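Probable branched-chain amino acid ABC transporter, amino acid binding protein (Thermus thermophilus, PDB 3LKB) probably binds branched-chain amino acids, with valine held in its pocket here, and delivers them to an ABC transporter for uptake. Local coordinates at residues 240-243 / 244-248. The protein carries 2 engineered substitutions. Numbering follows the deposited sequence.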
ATOM      1  N   ALA A 240      -7.945  12.492  -6.312  1.00 10.60           N
ATOM      2  CA  ALA A 240      -7.102  11.707  -7.179  1.00 10.80           C
ATOM      3  C   ALA A 240      -7.822  10.437  -7.678  1.00 11.26           C
ATOM      4  O   ALA A 240      -7.591   9.991  -8.821  1.00 11.96           O
ATOM      5  CB  ALA A 240      -5.796  11.308  -6.440  1.00  8.83           C
ATOM      6  N   LEU A 241      -8.634   9.822  -6.817  1.00 10.71           N
ATOM      7  CA  LEU A 241      -9.344   8.552  -7.174  1.00  9.73           C
ATOM      8  C   LEU A 241     -10.664   8.807  -7.885  1.00 10.23           C
ATOM      9  O   LEU A 241     -11.092   7.976  -8.673  1.00 11.41           O
ATOM     10  CB  LEU A 241      -9.630   7.732  -5.928  1.00  8.49           C
ATOM     11  CG  LEU A 241      -8.408   7.214  -5.176  1.00 10.50           C
ATOM     12  CD1 LEU A 241      -8.814   6.599  -3.869  1.00 11.98           C
ATOM     13  CD2 LEU A 241      -7.691   6.151  -6.031  1.00 10.97           C
ATOM     14  N   ALA A 242     -11.303   9.944  -7.619  1.00  9.46           N
ATOM     15  CA  ALA A 242     -12.636  10.252  -8.152  1.00 10.13           C
ATOM     16  C   ALA A 242     -12.614  11.288  -9.305  1.00 10.11           C
ATOM     17  O   ALA A 242     -13.561  11.334 -10.124  1.00  9.15           O
ATOM     18  CB  ALA A 242     -13.536  10.763  -7.050  1.00  9.43           C
ATOM     19  N   GLY A 243     -11.562  12.109  -9.354  1.00  9.85           N
ATOM     20  CA  GLY A 243     -11.501  13.189 -10.363  1.00 11.01           C
ATOM     21  C   GLY A 243     -12.743  14.059 -10.239  1.00 11.08           C
ATOM     22  O   GLY A 243     -13.131  14.418  -9.167  1.00 10.81           O
ATOM     23  N   ASP A 244     -13.395  14.334 -11.340  1.00 13.09           N
ATOM     24  CA  ASP A 244     -14.516  15.240 -11.360  1.00 15.71           C
ATOM     25  C   ASP A 244     -15.727  14.708 -10.693  1.00 15.11           C
ATOM     26  O   ASP A 244     -16.678  15.467 -10.462  1.00 14.77           O
ATOM     27  CB  ASP A 244     -14.932  15.514 -12.785  1.00 17.57           C
ATOM     28  CG  ASP A 244     -14.468  16.827 -13.243  1.00 26.87           C
ATOM     29  OD1 ASP A 244     -13.235  17.069 -13.103  1.00 35.28           O
ATOM     30  OD2 ASP A 244     -15.324  17.630 -13.719  1.00 37.69           O
ATOM     31  N   ALA A 245     -15.746  13.406 -10.442  1.00 14.38           N
ATOM     32  CA  ALA A 245     -16.933  12.873  -9.804  1.00 14.42           C
ATOM     33  C   ALA A 245     -16.956  13.372  -8.374  1.00 13.46           C
ATOM     34  O   ALA A 245     -17.980  13.286  -7.722  1.00 13.51           O
ATOM     35  CB  ALA A 245     -17.034  11.308  -9.901  1.00 13.43           C
ATOM     36  N   ALA A 246     -15.831  13.909  -7.912  1.00 12.96           N
ATOM     37  CA  ALA A 246     -15.734  14.511  -6.546  1.00 13.73           C
ATOM     38  C   ALA A 246     -16.321  15.925  -6.406  1.00 13.45           C
ATOM     39  O   ALA A 246     -16.627  16.373  -5.324  1.00 12.68           O
ATOM     40  CB  ALA A 246     -14.298  14.509  -6.051  1.00 13.11           C
ATOM     41  N   GLU A 247     -16.447  16.635  -7.506  1.00 14.16           N
ATOM     42  CA  GLU A 247     -17.015  18.003  -7.458  1.00 14.51           C
ATOM     43  C   GLU A 247     -18.215  18.128  -6.523  1.00 12.76           C
ATOM     44  O   GLU A 247     -19.198  17.406  -6.671  1.00 13.30           O
ATOM     45  CB  GLU A 247     -17.467  18.412  -8.865  1.00 14.55           C
ATOM     46  CG  GLU A 247     -17.656  19.894  -8.982  1.00 19.92           C
ATOM     47  CD  GLU A 247     -16.332  20.666  -8.878  1.00 25.53           C
ATOM     48  OE1 GLU A 247     -15.217  20.095  -9.080  1.00 27.49           O
ATOM     49  OE2 GLU A 247     -16.426  21.856  -8.589  1.00 27.30           O
ATOM     50  N   GLY A 248     -18.159  19.050  -5.575  1.00 11.75           N
ATOM     51  CA  GLY A 248     -19.301  19.284  -4.694  1.00  9.40           C
ATOM     52  C   GLY A 248     -19.363  18.343  -3.496  1.00  8.46           C
ATOM     53  O   GLY A 248     -20.219  18.507  -2.634  1.00  8.42           O
TER
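Ala242 and Ala246 touch methyl to methyl, CB to CB 4.0 Å, on the inner side of the bend where helix 236-242 gives way to a 3-10 segment that includes 244-246. Each packs further inward, Ala242 on Ala212 of helix 208-220 and Ala246 on Leu238 and Ile239. Gly243 makes the bend: its positive phi of 56°, a backbone region readily available to glycine, breaks the helix and turns the chain. Just before it, Ala242 O accepts the N-H of Ala245, 3.0 Å from Ala245 N, and the CB of Ala245 lies beside the same oxygen, 3.5 Å from Ala242 O. Gly243 O appears to take the N-H of Ala246, though the position of that nitrogen is less certain. The side chain of Asp244 leaves the backbone pointing away from 240-243; its CB lies 3.7 Å from Gly243 C, with OD1 more distantly approaching the same carbon, and the residue is exposed. Asp244 O in turn receives the N-H of Glu247. The i to i+3 bonds from Ala245 to Ala242 and from Glu247 to Asp244, with small methyls between, thus make a compact helix-to-strand connection leading to strand 250-253, apolar on its inner side and with an acidic residue at the surface.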